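Local structure of malate oxidoreductase (Thermotoga maritima, 1VL6) at residues R272-K277 with N295-I300; L350-A355 with T382-S387. The protein probably catalyses the NAD-dependent oxidative decarboxylation of malate to pyruvate, as malic enzymes do. All blocks are in the same frame, centred on the assembly; numbering follows the deposited sequence.

Contact 1: R272-K277 with N295-I300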
loop_
_atom_site.group_PDB
_atom_site.type_symbol
_atom_site.label_atom_id
_atom_site.label_comp_id
_atom_site.label_asym_id
_atom_site.label_seq_id
_atom_site.Cartn_x
_atom_site.Cartn_y
_atom_site.Cartn_z
ATOM N N ARG A 272 17.115 34.533 14.292
ATOM C CA ARG A 272 18.175 34.461 13.293
ATOM C C ARG A 272 19.457 33.807 13.838
ATOM O O ARG A 272 19.597 33.540 15.043
ATOM C CB ARG A 272 18.484 35.868 12.795
ATOM C CG ARG A 272 17.286 36.484 12.050
ATOM C CD ARG A 272 17.472 37.934 11.687
ATOM N NE ARG A 272 17.830 38.720 12.873
ATOM C CZ ARG A 272 19.010 39.330 13.075
ATOM N NH1 ARG A 272 19.994 39.275 12.167
ATOM N NH2 ARG A 272 19.207 40.007 14.205
ATOM N N GLY A 273 20.390 33.532 12.945
ATOM C CA GLY A 273 21.595 32.789 13.324
ATOM C C GLY A 273 22.732 33.673 13.859
ATOM O O GLY A 273 22.897 34.835 13.470
ATOM N N ASN A 274 23.492 33.095 14.787
ATOM C CA ASN A 274 24.667 33.728 15.353
ATOM C C ASN A 274 24.451 35.164 15.803
ATOM O O ASN A 274 25.194 36.038 15.435
ATOM C CB ASN A 274 25.866 33.583 14.380
ATOM C CG ASN A 274 26.252 32.110 14.153
ATOM O OD1 ASN A 274 26.340 31.321 15.094
ATOM N ND2 ASN A 274 26.466 31.738 12.893
ATOM N N ILE A 275 23.462 35.391 16.641
ATOM C CA ILE A 275 23.220 36.736 17.158
ATOM C C ILE A 275 23.486 36.881 18.634
ATOM O O ILE A 275 23.616 37.987 19.097
ATOM C CB ILE A 275 21.786 37.233 16.882
ATOM C CG1 ILE A 275 20.760 36.291 17.509
ATOM C CG2 ILE A 275 21.565 37.430 15.406
ATOM C CD1 ILE A 275 19.375 36.782 17.330
ATOM N N LEU A 276 23.491 35.783 19.384
ATOM C CA LEU A 276 23.727 35.835 20.820
ATOM C C LEU A 276 25.214 35.621 21.099
ATOM O O LEU A 276 25.729 34.528 20.907
ATOM C CB LEU A 276 22.857 34.779 21.487
ATOM C CG LEU A 276 22.616 34.973 22.968
ATOM C CD1 LEU A 276 21.392 34.143 23.432
ATOM C CD2 LEU A 276 23.872 34.606 23.742
ATOM N N LYS A 277 25.913 36.672 21.506
ATOM C CA LYS A 277 27.370 36.565 21.724
ATOM C C LYS A 277 27.651 35.736 22.999
ATOM O O LYS A 277 26.944 35.845 24.019
ATOM C CB LYS A 277 28.046 37.944 21.773
ATOM C CG LYS A 277 28.013 38.620 20.432
ATOM C CD LYS A 277 28.916 39.863 20.304
ATOM C CE LYS A 277 29.221 40.160 18.818
ATOM N NZ LYS A 277 30.343 41.126 18.581
ATOM N N ASN A 295 16.215 28.473 12.636
ATOM C CA ASN A 295 16.405 27.461 11.633
ATOM C C ASN A 295 16.846 28.120 10.345
ATOM O O ASN A 295 16.183 29.026 9.857
ATOM C CB ASN A 295 15.078 26.653 11.527
ATOM C CG ASN A 295 14.642 26.330 10.094
ATOM O OD1 ASN A 295 15.448 25.930 9.263
ATOM N ND2 ASN A 295 13.336 26.455 9.831
ATOM N N PRO A 296 17.934 27.658 9.751
ATOM C CA PRO A 296 18.648 26.483 10.154
ATOM C C PRO A 296 19.879 26.697 11.032
ATOM O O PRO A 296 20.357 25.699 11.586
ATOM C CB PRO A 296 19.079 25.897 8.801
ATOM C CG PRO A 296 19.312 27.071 7.965
ATOM C CD PRO A 296 18.507 28.221 8.519
ATOM N N VAL A 297 20.420 27.921 11.124
ATOM C CA VAL A 297 21.537 28.183 12.019
ATOM C C VAL A 297 21.030 28.699 13.366
ATOM O O VAL A 297 20.269 29.666 13.391
ATOM C CB VAL A 297 22.394 29.259 11.516
ATOM C CG1 VAL A 297 23.627 29.379 12.410
ATOM C CG2 VAL A 297 22.759 29.006 10.065
ATOM N N PRO A 298 21.432 28.096 14.488
ATOM C CA PRO A 298 20.970 28.589 15.802
ATOM C C PRO A 298 21.489 29.971 16.151
ATOM O O PRO A 298 22.518 30.378 15.608
ATOM C CB PRO A 298 21.507 27.538 16.782
ATOM C CG PRO A 298 21.717 26.308 15.916
ATOM C CD PRO A 298 22.241 26.865 14.643
ATOM N N GLU A 299 20.767 30.661 17.058
ATOM C CA GLU A 299 21.141 31.990 17.541
ATOM C C GLU A 299 22.575 32.026 18.119
ATOM O O GLU A 299 23.268 33.058 18.031
ATOM C CB GLU A 299 20.146 32.516 18.578
ATOM C CG GLU A 299 18.865 33.063 17.950
ATOM C CD GLU A 299 17.768 32.018 17.756
ATOM O OE1 GLU A 299 18.074 30.813 17.824
ATOM O OE2 GLU A 299 16.591 32.421 17.510
ATOM N N ILE A 300 23.010 30.901 18.693
ATOM C CA ILE A 300 24.411 30.738 19.054
ATOM C C ILE A 300 24.786 29.312 18.868
ATOM O O ILE A 300 23.949 28.461 19.068
ATOM C CB ILE A 300 24.661 31.166 20.499
ATOM C CG1 ILE A 300 26.133 30.975 20.866
ATOM C CG2 ILE A 300 23.785 30.377 21.434
ATOM C CD1 ILE A 300 26.509 31.613 22.226
HETATM O O HOH W 1 24.991 28.734 15.387
#
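The side-chain amide of Asn274 has CG1 of Val297 over one face. The methyl sits at the nitrogen end of the group, with CG1 3.7 Å from Asn274 ND2, and the two side chains cross at about a right angle. At the other end a water donates to Asn274 OD1 and also to Pro298 O, which bridges the two loops. The second flat group is the carboxylate of Glu299. Arg272 O stands off the plane of this group, over its CG end and away from the two oxygens, with Arg272 O 3.6 Å from Glu299 CD. A bend at chi2 (89°) turns the carboxylate back toward Ser271 and Ala294. Its oxygens are held outside the two segments: OE2 by the hydroxyl of Ser271, OE1 by the backbone N of Ala294. Ile275 runs alongside the methylenes of Glu299 and points the same way, with Ile275 CG1 3.8 Å from Glu299 CG. With an alanine in place of Glu299, the hydroxyl of Ser271 and the N-H of Ala294 would probably lose their carboxylate mate, and a gap is likely to open beside Ile275.

Backbone bonds join the loops. Asn274 N donates to Pro298 O at 3.0 Å and Leu276 N to Glu299 O at 3.1 Å. Ile275 N makes a weak, bent bond to the same oxygen of Glu299. Further along, Leu276 CB meets Ile300 CB at 4.2 Å, and Leu276 also rests on Phe267 while Ile300 rests on Ile290.

The two segments are the loops that follow strands 266-269 and 289-292, neighbours in the parallel part of the NAD-binding domain's sheet. Glu299 lies near a Gly-rich GxGxxG-type sequence without touching it. Paired loops at the C-terminal ends of adjacent parallel strands are consistent with a Rossmann-type dinucleotide-binding fold.

Contact 2: L350-A355 with T382-S387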
loop_
_atom_site.group_PDB
_atom_site.type_symbol
_atom_site.label_atom_id
_atom_site.label_comp_id
_atom_site.label_asym_id
_atom_site.label_seq_id
_atom_site.Cartn_x
_atom_site.Cartn_y
_atom_site.Cartn_z
ATOM N N LEU A 350 -2.533 22.233 26.220
ATOM C CA LEU A 350 -1.769 22.054 27.446
ATOM C C LEU A 350 -1.665 20.590 27.869
ATOM O O LEU A 350 -0.674 20.189 28.467
ATOM C CB LEU A 350 -2.338 22.847 28.621
ATOM C CG LEU A 350 -2.319 24.377 28.492
ATOM C CD1 LEU A 350 -3.243 24.961 29.492
ATOM C CD2 LEU A 350 -0.943 25.014 28.634
ATOM N N SER A 351 -2.685 19.790 27.584
ATOM C CA SER A 351 -2.533 18.365 27.785
ATOM C C SER A 351 -1.357 17.830 26.974
ATOM O O SER A 351 -0.555 17.049 27.482
ATOM C CB SER A 351 -3.821 17.622 27.487
ATOM O OG SER A 351 -4.744 17.894 28.511
ATOM N N ALA A 352 -1.241 18.279 25.727
ATOM C CA ALA A 352 -0.139 17.857 24.893
ATOM C C ALA A 352 1.185 18.291 25.512
ATOM O O ALA A 352 2.112 17.480 25.643
ATOM C CB ALA A 352 -0.293 18.424 23.524
ATOM N N VAL A 353 1.253 19.546 25.958
ATOM C CA VAL A 353 2.474 20.041 26.609
ATOM C C VAL A 353 2.870 19.098 27.715
ATOM O O VAL A 353 3.975 18.605 27.725
ATOM C CB VAL A 353 2.301 21.433 27.182
ATOM C CG1 VAL A 353 3.478 21.796 28.167
ATOM C CG2 VAL A 353 2.185 22.426 26.058
ATOM N N GLU A 354 1.937 18.807 28.603
ATOM C CA GLU A 354 2.213 17.929 29.739
ATOM C C GLU A 354 2.600 16.498 29.336
ATOM O O GLU A 354 3.452 15.862 29.967
ATOM C CB GLU A 354 1.003 17.865 30.680
ATOM C CG GLU A 354 0.690 19.208 31.336
ATOM C CD GLU A 354 1.662 19.569 32.439
ATOM O OE1 GLU A 354 2.409 18.677 32.869
ATOM O OE2 GLU A 354 1.632 20.723 32.912
ATOM N N ALA A 355 1.958 16.002 28.300
ATOM C CA ALA A 355 2.193 14.669 27.863
ATOM C C ALA A 355 3.607 14.554 27.299
ATOM O O ALA A 355 4.337 13.581 27.600
ATOM C CB ALA A 355 1.145 14.323 26.840
ATOM N N THR A 382 -3.395 10.421 23.267
ATOM C CA THR A 382 -4.298 10.108 24.384
ATOM C C THR A 382 -4.670 11.388 25.151
ATOM O O THR A 382 -5.807 11.627 25.525
ATOM C CB THR A 382 -3.645 9.179 25.379
ATOM O OG1 THR A 382 -3.427 7.888 24.808
ATOM C CG2 THR A 382 -4.608 8.920 26.506
ATOM N N ALA A 383 -3.676 12.212 25.376
ATOM C CA ALA A 383 -3.912 13.426 26.128
ATOM C C ALA A 383 -4.948 14.309 25.413
ATOM O O ALA A 383 -5.910 14.792 26.029
ATOM C CB ALA A 383 -2.622 14.209 26.328
ATOM N N VAL A 384 -4.756 14.479 24.112
ATOM C CA VAL A 384 -5.598 15.366 23.351
ATOM C C VAL A 384 -7.032 14.834 23.188
ATOM O O VAL A 384 -8.013 15.545 23.401
ATOM C CB VAL A 384 -4.937 15.664 22.026
ATOM C CG1 VAL A 384 -5.844 16.478 21.130
ATOM C CG2 VAL A 384 -3.655 16.466 22.254
ATOM N N LYS A 385 -7.134 13.555 22.858
ATOM C CA LYS A 385 -8.399 12.866 22.775
ATOM C C LYS A 385 -9.165 13.016 24.081
ATOM O O LYS A 385 -10.353 13.232 24.062
ATOM C CB LYS A 385 -8.093 11.424 22.416
ATOM C CG LYS A 385 -9.202 10.390 22.410
ATOM C CD LYS A 385 -8.542 8.984 22.164
ATOM C CE LYS A 385 -9.143 7.798 22.985
ATOM N NZ LYS A 385 -10.561 7.402 22.577
ATOM N N GLY A 386 -8.491 12.949 25.215
ATOM C CA GLY A 386 -9.164 12.985 26.527
ATOM C C GLY A 386 -9.598 14.333 27.065
ATOM O O GLY A 386 -10.353 14.356 28.015
ATOM N N SER A 387 -9.123 15.447 26.484
ATOM C CA SER A 387 -9.404 16.786 27.051
ATOM C C SER A 387 -10.479 17.614 26.403
ATOM O O SER A 387 -10.585 17.643 25.217
ATOM C CB SER A 387 -8.206 17.734 26.953
ATOM O OG SER A 387 -7.010 17.052 26.952
#
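Ala383 presents its methyl to Ser351 and Ala355, one turn apart on the facing helix. These are the apolar contacts at the middle of the pair. Ala383 CB is 3.8 Å from Ser351 CB, and it is equally far from Ala355 CB. Beside them Ala352 CB meets Val384 CG2 at 4.1 Å. Ala352 also touches Val173 of helix 166-186, and Val384 touches Met348, so both residues extend the apolar layer beyond the two segments.

The polar contact lies at the C-terminal end of helix 374-386. Ser351 OG and Ser387 OG are 2.9 Å apart. Each hydroxyl also has a backbone carbonyl four residues earlier in the chain. Ser387 OG donates to Ala383 O at 2.7 Å. Ser351 OG is bonded to Asn347 O, one turn back. Its chi1 of -72° sets OG beside the backbone N, and this turns the hydroxyl toward that carbonyl.

The short helical segments 350-355 and 382-386 run nearly antiparallel, with 155° between their axes. These axes come within 8.2 Å of each other.

Small side chains explain this spacing: alanine methyls and serine CB fill the interface, with one valine methyl at the side. The chemistry implies close helix-to-helix packing by van der Waals contact. The two hydroxyls at its end also have carbonyl partners, so the polar part of the contact probably does not depend on the Ser351-Ser387 pair alone.

Both contacts belong to the NAD-binding domain, but they lie on opposite sides of the chain's centre. Their centres are 31 Å apart and they do not touch. They share no helix or strand. Contact 1 joins two loops at the C-terminal ends of neighbouring strands of the sheet; contact 2 joins helices 346-358 and 374-386. Each is partly buried, although contact 1 has four exposed residues among those that touch and contact 2 has none. The chemistry follows the place. The loops of contact 1 rely on backbone hydrogen bonds, a bridging water and a carboxylate. In contact 2 the backbones bond within their own helices, and small apolar groups do most of the joining.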